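Local structure of uncharacterized protein PH0321 (Pyrococcus horikoshii, 3BS4) at residues K19-L24 / R204-L209; W5-L10 / F39-R44; K121-H126 / P175-Y180. The protein is of unknown function but belongs to the KaiC-like proteins, probably with a RecA-type fold, and holds a bound peptide of unknown identity. One frame throughout, in Å; residues are numbered along the deposited sequence. Where two conformers were deposited one is given.

Contact 1: residues K19-L24 / R204-L209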
loop_
_atom_site.group_PDB
_atom_site.type_symbol
_atom_site.label_atom_id
_atom_site.label_comp_id
_atom_site.label_asym_id
_atom_site.label_seq_id
_atom_site.Cartn_x
_atom_site.Cartn_y
_atom_site.Cartn_z
ATOM N N LYS A 19 -10.453 -10.957 -3.695
ATOM C CA LYS A 19 -10.213 -10.760 -2.279
ATOM C C LYS A 19 -8.908 -11.434 -1.820
ATOM O O LYS A 19 -8.611 -12.575 -2.190
ATOM C CB LYS A 19 -11.414 -11.265 -1.472
ATOM C CG LYS A 19 -11.316 -10.989 0.013
ATOM C CD LYS A 19 -12.651 -11.248 0.690
ATOM C CE LYS A 19 -12.509 -11.326 2.197
ATOM N NZ LYS A 19 -13.880 -11.292 2.796
ATOM N N HIS A 20 -8.125 -10.688 -1.043
ATOM C CA HIS A 20 -6.854 -11.131 -0.457
ATOM C C HIS A 20 -5.646 -11.015 -1.372
ATOM O O HIS A 20 -4.550 -11.428 -1.002
ATOM C CB HIS A 20 -6.911 -12.546 0.141
ATOM C CG HIS A 20 -7.909 -12.694 1.240
ATOM N ND1 HIS A 20 -8.774 -13.767 1.315
ATOM C CD2 HIS A 20 -8.194 -11.903 2.300
ATOM C CE1 HIS A 20 -9.540 -13.633 2.383
ATOM N NE2 HIS A 20 -9.214 -12.509 2.994
ATOM N N SER A 21 -5.853 -10.451 -2.558
ATOM C CA SER A 21 -4.773 -10.253 -3.494
ATOM C C SER A 21 -3.754 -9.256 -2.956
ATOM O O SER A 21 -4.069 -8.449 -2.079
ATOM C CB SER A 21 -5.337 -9.745 -4.816
ATOM O OG SER A 21 -6.113 -10.777 -5.427
ATOM N N LEU A 22 -2.545 -9.331 -3.515
ATOM C CA LEU A 22 -1.534 -8.297 -3.345
ATOM C C LEU A 22 -1.465 -7.545 -4.666
ATOM O O LEU A 22 -1.298 -8.156 -5.730
ATOM C CB LEU A 22 -0.169 -8.920 -3.033
ATOM C CG LEU A 22 1.046 -7.986 -2.981
ATOM C CD1 LEU A 22 0.884 -6.857 -1.939
ATOM C CD2 LEU A 22 2.271 -8.831 -2.698
ATOM N N ILE A 23 -1.608 -6.218 -4.583
ATOM C CA ILE A 23 -1.566 -5.329 -5.743
ATOM C C ILE A 23 -0.325 -4.460 -5.631
ATOM O O ILE A 23 -0.131 -3.773 -4.636
ATOM C CB ILE A 23 -2.793 -4.384 -5.772
ATOM C CG1 ILE A 23 -4.094 -5.175 -5.926
ATOM C CG2 ILE A 23 -2.685 -3.369 -6.909
ATOM C CD1 ILE A 23 -4.721 -5.576 -4.603
ATOM N N LEU A 24 0.488 -4.464 -6.676
ATOM C CA LEU A 24 1.609 -3.531 -6.770
ATOM C C LEU A 24 1.246 -2.371 -7.664
ATOM O O LEU A 24 0.870 -2.569 -8.815
ATOM C CB LEU A 24 2.848 -4.231 -7.341
ATOM C CG LEU A 24 4.073 -3.328 -7.527
ATOM C CD1 LEU A 24 4.673 -2.835 -6.163
ATOM C CD2 LEU A 24 5.123 -4.093 -8.330
ATOM N N ARG A 204 5.881 -11.369 -6.732
ATOM C CA ARG A 204 5.093 -11.643 -5.535
ATOM C C ARG A 204 3.669 -11.105 -5.638
ATOM O O ARG A 204 2.728 -11.673 -5.059
ATOM C CB ARG A 204 5.798 -11.057 -4.307
ATOM C CG ARG A 204 7.063 -11.815 -3.965
ATOM C CD ARG A 204 7.851 -11.103 -2.894
ATOM N NE ARG A 204 9.182 -11.686 -2.736
ATOM C CZ ARG A 204 9.422 -12.846 -2.120
ATOM N NH1 ARG A 204 8.432 -13.559 -1.591
ATOM N NH2 ARG A 204 10.663 -13.301 -2.022
ATOM N N ALA A 205 3.507 -10.003 -6.360
ATOM C CA ALA A 205 2.183 -9.386 -6.535
ATOM C C ALA A 205 1.242 -10.198 -7.435
ATOM O O ALA A 205 1.685 -10.809 -8.418
ATOM C CB ALA A 205 2.333 -7.979 -7.079
ATOM N N ASP A 206 -0.049 -10.176 -7.115
ATOM C CA ASP A 206 -1.052 -10.794 -7.990
ATOM C C ASP A 206 -1.436 -9.871 -9.135
ATOM O O ASP A 206 -1.715 -10.328 -10.260
ATOM C CB ASP A 206 -2.287 -11.194 -7.192
ATOM C CG ASP A 206 -1.951 -12.146 -6.071
ATOM O OD1 ASP A 206 -1.502 -13.290 -6.359
ATOM O OD2 ASP A 206 -2.106 -11.744 -4.896
ATOM N N TYR A 207 -1.479 -8.570 -8.838
ATOM C CA TYR A 207 -1.737 -7.551 -9.850
ATOM C C TYR A 207 -0.559 -6.598 -9.878
ATOM O O TYR A 207 -0.040 -6.268 -8.829
ATOM C CB TYR A 207 -2.971 -6.713 -9.505
ATOM C CG TYR A 207 -4.276 -7.467 -9.455
ATOM C CD1 TYR A 207 -5.197 -7.377 -10.505
ATOM C CD2 TYR A 207 -4.620 -8.218 -8.333
ATOM C CE1 TYR A 207 -6.421 -8.069 -10.438
ATOM C CE2 TYR A 207 -5.826 -8.904 -8.260
ATOM C CZ TYR A 207 -6.715 -8.824 -9.310
ATOM O OH TYR A 207 -7.921 -9.523 -9.210
ATOM N N VAL A 208 -0.158 -6.164 -11.072
ATOM C CA VAL A 208 0.830 -5.092 -11.176
ATOM C C VAL A 208 0.285 -4.054 -12.137
ATOM O O VAL A 208 0.014 -4.367 -13.311
ATOM C CB VAL A 208 2.187 -5.577 -11.717
ATOM C CG1 VAL A 208 3.142 -4.376 -11.855
ATOM C CG2 VAL A 208 2.782 -6.662 -10.811
ATOM N N LEU A 209 0.136 -2.829 -11.636
ATOM C CA LEU A 209 -0.215 -1.655 -12.446
ATOM C C LEU A 209 0.974 -0.719 -12.446
ATOM O O LEU A 209 1.487 -0.381 -11.377
ATOM C CB LEU A 209 -1.424 -0.926 -11.852
ATOM C CG LEU A 209 -2.693 -1.756 -11.597
ATOM C CD1 LEU A 209 -3.854 -0.855 -11.133
ATOM C CD2 LEU A 209 -3.087 -2.582 -12.797
#
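Leu22-Leu24 and Tyr207-Leu209 are adjacent parallel strands of the mixed central sheet, paired where helix 195-204 gives way to strand 207-216. Tyr207 N (3.1 Å) and Asp206 N (2.7 Å) both donate to Leu22 O, the Asp206 bond being the more bent (138° at the hydrogen). Further along, Leu24 N donates to Tyr207 O, and Leu209 N meets Leu24 O at 2.9 Å. At the start of the ladder Asp206 OD2 takes Leu22 N at 2.8 Å through its anti lone pair, in a nearly straight bond (170°). CG of Asp206, anti to its carbonyl carbon and beside the backbone N (chi1 -58°), helps to bring OD2 there. On one sheet face Ile23 and Tyr207 run side by side, CG1 of Ile23 3.9 Å from CD2 of Tyr207, while Ser21 CB lies in plane at the ring edge. Ser21 OG bonds to Lys18 O and Tyr207 OH to Lys18 N. The other face carries Leu24, whose CB packs 3.8 Å from Ala205 CB and whose CD2 reaches Val208 CG1; Val201 and Tyr202 touch it too. A carboxylate thus replaces a strand carbonyl for Leu22 N, and the pairing begins on a side chain before continuing on backbone.

Contact 2: residues W5-L10 / F39-R44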
loop_
_atom_site.group_PDB
_atom_site.type_symbol
_atom_site.label_atom_id
_atom_site.label_comp_id
_atom_site.label_asym_id
_atom_site.label_seq_id
_atom_site.Cartn_x
_atom_site.Cartn_y
_atom_site.Cartn_z
ATOM N N TRP A 5 -11.844 -1.530 -7.298
ATOM C CA TRP A 5 -10.662 -0.668 -7.421
ATOM C C TRP A 5 -10.904 0.766 -6.943
ATOM O O TRP A 5 -9.950 1.536 -6.799
ATOM C CB TRP A 5 -10.246 -0.615 -8.888
ATOM C CG TRP A 5 -9.649 -1.876 -9.380
ATOM C CD1 TRP A 5 -10.276 -2.883 -10.067
ATOM C CD2 TRP A 5 -8.282 -2.273 -9.244
ATOM N NE1 TRP A 5 -9.379 -3.880 -10.366
ATOM C CE2 TRP A 5 -8.148 -3.537 -9.860
ATOM C CE3 TRP A 5 -7.165 -1.690 -8.642
ATOM C CZ2 TRP A 5 -6.935 -4.232 -9.899
ATOM C CZ3 TRP A 5 -5.952 -2.372 -8.693
ATOM C CH2 TRP A 5 -5.848 -3.628 -9.308
ATOM N N GLU A 6 -12.180 1.130 -6.744
ATOM C CA GLU A 6 -12.627 2.504 -6.441
ATOM C C GLU A 6 -12.452 3.479 -7.607
ATOM O O GLU A 6 -12.549 4.706 -7.440
ATOM C CB GLU A 6 -11.969 3.049 -5.165
ATOM C CG GLU A 6 -12.169 2.159 -3.936
ATOM C CD GLU A 6 -13.620 2.060 -3.480
ATOM O OE1 GLU A 6 -14.407 3.013 -3.693
ATOM O OE2 GLU A 6 -13.968 1.027 -2.880
ATOM N N ILE A 7 -12.197 2.907 -8.780
ATOM C CA ILE A 7 -12.059 3.630 -10.029
ATOM C C ILE A 7 -12.859 2.811 -11.031
ATOM O O ILE A 7 -12.513 1.669 -11.329
ATOM C CB ILE A 7 -10.579 3.755 -10.443
ATOM C CG1 ILE A 7 -9.817 4.582 -9.394
ATOM C CG2 ILE A 7 -10.446 4.382 -11.843
ATOM C CD1 ILE A 7 -8.307 4.623 -9.600
ATOM N N GLU A 8 -13.954 3.395 -11.513
ATOM C CA GLU A 8 -14.940 2.668 -12.306
ATOM C C GLU A 8 -14.354 2.057 -13.577
ATOM O O GLU A 8 -14.696 0.932 -13.960
ATOM C CB GLU A 8 -16.119 3.589 -12.643
ATOM C CG GLU A 8 -17.275 2.894 -13.368
ATOM C CD GLU A 8 -18.178 2.061 -12.453
ATOM O OE1 GLU A 8 -17.846 1.857 -11.255
ATOM O OE2 GLU A 8 -19.241 1.612 -12.948
ATOM N N GLU A 9 -13.450 2.790 -14.224
ATOM C CA GLU A 9 -12.819 2.303 -15.446
ATOM C C GLU A 9 -12.033 1.012 -15.229
ATOM O O GLU A 9 -12.023 0.135 -16.081
ATOM C CB GLU A 9 -11.928 3.388 -16.051
ATOM C CG GLU A 9 -12.730 4.530 -16.674
ATOM C CD GLU A 9 -13.174 4.236 -18.105
ATOM O OE1 GLU A 9 -13.284 3.047 -18.495
ATOM O OE2 GLU A 9 -13.418 5.206 -18.858
ATOM N N LEU A 10 -11.374 0.898 -14.078
ATOM C CA LEU A 10 -10.671 -0.331 -13.751
ATOM C C LEU A 10 -11.628 -1.492 -13.473
ATOM O O LEU A 10 -11.444 -2.600 -13.995
ATOM C CB LEU A 10 -9.722 -0.119 -12.567
ATOM C CG LEU A 10 -8.496 0.759 -12.815
ATOM C CD1 LEU A 10 -7.718 0.926 -11.510
ATOM C CD2 LEU A 10 -7.583 0.178 -13.901
ATOM N N PHE A 39 -3.221 6.966 -3.172
ATOM C CA PHE A 39 -3.812 7.716 -2.052
ATOM C C PHE A 39 -5.311 7.916 -2.254
ATOM O O PHE A 39 -6.086 7.860 -1.303
ATOM C CB PHE A 39 -3.086 9.039 -1.810
ATOM C CG PHE A 39 -1.875 8.898 -0.923
ATOM C CD1 PHE A 39 -2.018 8.795 0.462
ATOM C CD2 PHE A 39 -0.597 8.894 -1.465
ATOM C CE1 PHE A 39 -0.892 8.674 1.302
ATOM C CE2 PHE A 39 0.538 8.764 -0.638
ATOM C CZ PHE A 39 0.387 8.656 0.746
ATOM N N TYR A 40 -5.726 8.114 -3.499
ATOM C CA TYR A 40 -7.153 8.187 -3.779
ATOM C C TYR A 40 -7.883 6.909 -3.371
ATOM O O TYR A 40 -8.888 6.962 -2.663
ATOM C CB TYR A 40 -7.378 8.502 -5.255
ATOM C CG TYR A 40 -8.837 8.558 -5.615
ATOM C CD1 TYR A 40 -9.592 9.697 -5.335
ATOM C CD2 TYR A 40 -9.467 7.457 -6.209
ATOM C CE1 TYR A 40 -10.940 9.744 -5.652
ATOM C CE2 TYR A 40 -10.831 7.497 -6.538
ATOM C CZ TYR A 40 -11.550 8.652 -6.247
ATOM O OH TYR A 40 -12.897 8.699 -6.550
ATOM N N ILE A 41 -7.367 5.764 -3.804
ATOM C CA ILE A 41 -7.943 4.473 -3.443
ATOM C C ILE A 41 -8.018 4.307 -1.924
ATOM O O ILE A 41 -9.064 3.930 -1.382
ATOM C CB ILE A 41 -7.161 3.325 -4.103
ATOM C CG1 ILE A 41 -7.313 3.410 -5.629
ATOM C CG2 ILE A 41 -7.641 1.960 -3.584
ATOM C CD1 ILE A 41 -6.464 2.414 -6.398
ATOM N N LEU A 42 -6.910 4.601 -1.247
ATOM C CA LEU A 42 -6.844 4.538 0.214
ATOM C C LEU A 42 -7.933 5.410 0.859
ATOM O O LEU A 42 -8.672 4.953 1.752
ATOM C CB LEU A 42 -5.457 5.013 0.674
ATOM C CG LEU A 42 -5.156 5.242 2.162
ATOM C CD1 LEU A 42 -5.552 4.058 2.975
ATOM C CD2 LEU A 42 -3.664 5.531 2.345
ATOM N N SER A 43 -8.046 6.654 0.390
ATOM C CA SER A 43 -9.041 7.568 0.942
ATOM C C SER A 43 -10.458 7.003 0.756
ATOM O O SER A 43 -11.310 7.146 1.646
ATOM C CB SER A 43 -8.915 8.960 0.318
ATOM O OG SER A 43 -9.406 8.986 -1.009
ATOM N N ARG A 44 -10.710 6.343 -0.370
ATOM C CA ARG A 44 -12.041 5.791 -0.640
ATOM C C ARG A 44 -12.349 4.592 0.248
ATOM O O ARG A 44 -13.486 4.431 0.682
ATOM C CB ARG A 44 -12.193 5.410 -2.113
ATOM C CG ARG A 44 -12.217 6.606 -3.052
ATOM C CD ARG A 44 -13.645 7.014 -3.367
ATOM N NE ARG A 44 -14.373 5.904 -3.988
ATOM C CZ ARG A 44 -15.504 6.029 -4.679
ATOM N NH1 ARG A 44 -16.051 7.225 -4.861
ATOM N NH2 ARG A 44 -16.083 4.954 -5.202
#
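Glu6 OE1 is gripped side-on by Arg44, with NE at 2.9 Å and NH2 at 3.0 Å sharing this one oxygen. It lies close to the guanidinium plane, but the carboxylate is turned 57° against that plane, and NE arrives on the anti side, NH2 nearly in line with the C-O bond. Bends in both chains bring the charges together: chi2 of -66° folds CD of Glu6 back, and chi3 of -59° turns NE of Arg44. Behind the charged groups the aliphatic parts touch, CG of Glu6 3.7 Å from Arg44 CB. OE2 of Glu6 goes on to Lys45 NZ, so both basic neighbours probably stabilise the anion. The contact lays the N-terminal arm ahead of helix 8-14 on helix 34-47, which follows strand 22-27 in a probably RecA-like fold, as in KaiC. Arm carbonyls face the helix side chains: Glu6 O lies in plane at the Tyr40 ring edge, 3.4 Å from CE2, and Trp5 O meets Ile41 CG1 at 3.4 Å. Ile7, N-cap residue of helix 8-14, packs CD1 on Ile41 CG1. CG of Arg44 sits 3.8 Å above the Tyr40 ring plane, offset toward the rim; Glu247 and Pro248 also touch this tyrosine.

Contact 3: residues K121-H126 / P175-Y180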
loop_
_atom_site.group_PDB
_atom_site.type_symbol
_atom_site.label_atom_id
_atom_site.label_comp_id
_atom_site.label_asym_id
_atom_site.label_seq_id
_atom_site.Cartn_x
_atom_site.Cartn_y
_atom_site.Cartn_z
ATOM N N LYS A 121 4.157 -8.981 14.890
ATOM C CA LYS A 121 3.687 -8.718 16.241
ATOM C C LYS A 121 2.775 -7.491 16.264
ATOM O O LYS A 121 1.726 -7.516 16.893
ATOM C CB LYS A 121 4.880 -8.547 17.185
ATOM C CG LYS A 121 5.806 -9.754 17.188
ATOM C CD LYS A 121 7.009 -9.549 18.105
ATOM C CE LYS A 121 7.890 -10.790 18.165
ATOM N NZ LYS A 121 7.212 -11.952 18.783
ATOM N N ALA A 122 3.178 -6.433 15.555
ATOM C CA ALA A 122 2.360 -5.195 15.480
ATOM C C ALA A 122 1.034 -5.487 14.821
ATOM O O ALA A 122 -0.020 -5.061 15.303
ATOM C CB ALA A 122 3.095 -4.091 14.696
ATOM N N VAL A 123 1.086 -6.220 13.711
ATOM C CA VAL A 123 -0.123 -6.575 12.998
ATOM C C VAL A 123 -1.051 -7.396 13.896
ATOM O O VAL A 123 -2.253 -7.113 13.964
ATOM C CB VAL A 123 0.196 -7.289 11.683
ATOM C CG1 VAL A 123 -1.089 -7.837 11.067
ATOM C CG2 VAL A 123 0.885 -6.303 10.722
ATOM N N GLU A 124 -0.503 -8.404 14.578
ATOM C CA GLU A 124 -1.316 -9.225 15.480
ATOM C C GLU A 124 -1.992 -8.337 16.520
ATOM O O GLU A 124 -3.187 -8.509 16.822
ATOM C CB GLU A 124 -0.467 -10.298 16.153
ATOM C CG GLU A 124 -1.287 -11.262 17.015
ATOM C CD GLU A 124 -0.479 -12.431 17.566
ATOM O OE1 GLU A 124 0.766 -12.401 17.497
ATOM O OE2 GLU A 124 -1.107 -13.374 18.102
ATOM N N ASP A 125 -1.235 -7.386 17.062
ATOM C CA ASP A 125 -1.770 -6.504 18.092
ATOM C C ASP A 125 -2.935 -5.643 17.571
ATOM O O ASP A 125 -3.977 -5.534 18.252
ATOM C CB ASP A 125 -0.658 -5.715 18.778
ATOM C CG ASP A 125 0.138 -6.587 19.784
ATOM O OD1 ASP A 125 -0.255 -7.761 20.030
ATOM O OD2 ASP A 125 1.158 -6.110 20.323
ATOM N N HIS A 126 -2.797 -5.092 16.357
ATOM C CA HIS A 126 -3.896 -4.330 15.722
ATOM C C HIS A 126 -5.102 -5.206 15.530
ATOM O O HIS A 126 -6.245 -4.774 15.723
ATOM C CB HIS A 126 -3.592 -3.896 14.279
ATOM C CG HIS A 126 -2.341 -3.120 14.086
ATOM N ND1 HIS A 126 -1.722 -2.415 15.091
ATOM C CD2 HIS A 126 -1.611 -2.907 12.965
ATOM C CE1 HIS A 126 -0.650 -1.813 14.600
ATOM N NE2 HIS A 126 -0.564 -2.094 13.314
ATOM N N PRO A 175 0.485 -16.273 13.719
ATOM C CA PRO A 175 -0.914 -16.067 14.125
ATOM C C PRO A 175 -1.571 -14.824 13.550
ATOM O O PRO A 175 -2.773 -14.836 13.300
ATOM C CB PRO A 175 -0.832 -15.939 15.655
ATOM C CG PRO A 175 0.411 -16.614 16.034
ATOM C CD PRO A 175 1.366 -16.506 14.878
ATOM N N ALA A 176 -0.792 -13.768 13.316
ATOM C CA ALA A 176 -1.338 -12.533 12.736
ATOM C C ALA A 176 -2.059 -12.784 11.415
ATOM O O ALA A 176 -2.967 -12.048 11.044
ATOM C CB ALA A 176 -0.222 -11.484 12.547
ATOM N N TYR A 177 -1.640 -13.828 10.703
ATOM C CA TYR A 177 -2.194 -14.135 9.387
ATOM C C TYR A 177 -3.012 -15.406 9.347
ATOM O O TYR A 177 -3.779 -15.622 8.405
ATOM C CB TYR A 177 -1.073 -14.207 8.353
ATOM C CG TYR A 177 -0.295 -12.943 8.379
ATOM C CD1 TYR A 177 -0.801 -11.810 7.750
ATOM C CD2 TYR A 177 0.888 -12.836 9.107
ATOM C CE1 TYR A 177 -0.144 -10.629 7.792
ATOM C CE2 TYR A 177 1.569 -11.621 9.164
ATOM C CZ TYR A 177 1.023 -10.523 8.493
ATOM O OH TYR A 177 1.632 -9.305 8.497
ATOM N N LYS A 178 -2.859 -16.236 10.371
ATOM C CA LYS A 178 -3.534 -17.532 10.381
ATOM C C LYS A 178 -4.704 -17.612 11.358
ATOM O O LYS A 178 -5.595 -18.439 11.180
ATOM C CB LYS A 178 -2.523 -18.664 10.620
ATOM C CG LYS A 178 -1.420 -18.730 9.564
ATOM C CD LYS A 178 -1.894 -19.394 8.260
ATOM C CE LYS A 178 -1.321 -18.669 7.044
ATOM N NZ LYS A 178 -1.053 -19.572 5.872
ATOM N N LYS A 179 -4.708 -16.753 12.376
ATOM C CA LYS A 179 -5.735 -16.789 13.422
ATOM C C LYS A 179 -6.710 -15.597 13.366
ATOM O O LYS A 179 -7.613 -15.496 14.190
ATOM C CB LYS A 179 -5.079 -16.896 14.812
ATOM C CG LYS A 179 -4.401 -18.263 15.119
ATOM C CD LYS A 179 -3.181 -18.524 14.223
ATOM C CE LYS A 179 -2.168 -19.521 14.798
ATOM N NZ LYS A 179 -0.950 -19.601 13.904
ATOM N N TYR A 180 -6.522 -14.713 12.382
ATOM C CA TYR A 180 -7.386 -13.545 12.167
ATOM C C TYR A 180 -7.674 -13.410 10.680
ATOM O O TYR A 180 -6.923 -13.966 9.878
ATOM C CB TYR A 180 -6.666 -12.271 12.607
ATOM C CG TYR A 180 -6.335 -12.231 14.066
ATOM C CD1 TYR A 180 -7.285 -11.794 14.989
ATOM C CD2 TYR A 180 -5.084 -12.630 14.535
ATOM C CE1 TYR A 180 -7.007 -11.762 16.345
ATOM C CE2 TYR A 180 -4.793 -12.599 15.899
ATOM C CZ TYR A 180 -5.768 -12.157 16.796
ATOM O OH TYR A 180 -5.512 -12.101 18.146
#
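Val123 and Glu124, successive residues of helix 115-132, face Pro175, Ala176, Tyr177 and Tyr180. Here helix 115-132 of the KaiC-like domain packs on the short helix 175-178 and the loop after it, next to the bound peptide, by van der Waals contact alone between the two segments. Ala176 sits at the middle: its methyl points at the helix, CB of Ala176 lying 3.7 Å from Glu124 N. The backbones come close here, with 4.3 Å between Glu124 CA and Ala176 CA. The larger side chains diverge from this point. Val123 and Tyr177 cross at about a right angle, OH of Tyr177 coming 3.8 Å from CG2 of Val123, while the other branch, CG1 of Val123, lies 4.0 Å from Ala176 CB. Tyr177 OH hydrogen-bonds to the backbone of the bound peptide, and Val123 and His126 meet an aromatic side chain of that peptide, His126 with the two rings about 15° from parallel. This side of the contact therefore helps to line the peptide site. Glu124 leads off on another side: CG stands anti to the backbone N (chi1 -175°) and the chain stays extended beyond it, with Tyr180 beside its CG and Pro175 beside its carboxylate. It crosses Tyr180 at about a right angle, Glu124 CG 3.9 Å from Tyr180 CE2, with carboxylate and ring planes 69° apart; Lys127, Lys128 and Met131 also pack on this ring. The Glu124 side chain crosses Pro175 obliquely, OE2 3.6 Å from Pro175 CB. An alanine at Glu124 would keep CB on Ala176, but the loss of CG and the carboxylate would probably leave a gap beside Pro175 CB and Tyr180 CE2. Lys127 bonds through NZ to Ala176 O, while Glu124 CB rests 3.8 Å from Ala176 CB.

In the fold
Along the chain the segments of contacts 1 and 2 alternate, 5-10, 19-24, 39-44 and then 204-209, whereas contact 3 is nested inside the long loop that contact 1 closes. Contacts 1 and 2 have centres about 15 Å apart and touch: the Trp5 ring packs on Ile23, Tyr207 and Leu209, joining the N-terminal arm to the sheet at strands 22-27 and 207-216. Contact 3 lies outward, its centre about 20 Å from that of contact 1 and about 26 Å from that of contact 2, and touches neither. Contacts 1 and 2 thus share the Trp5 packing, while contact 3 stands apart beside the peptide, near the sheet end that holds strands 84-87 and 103-104.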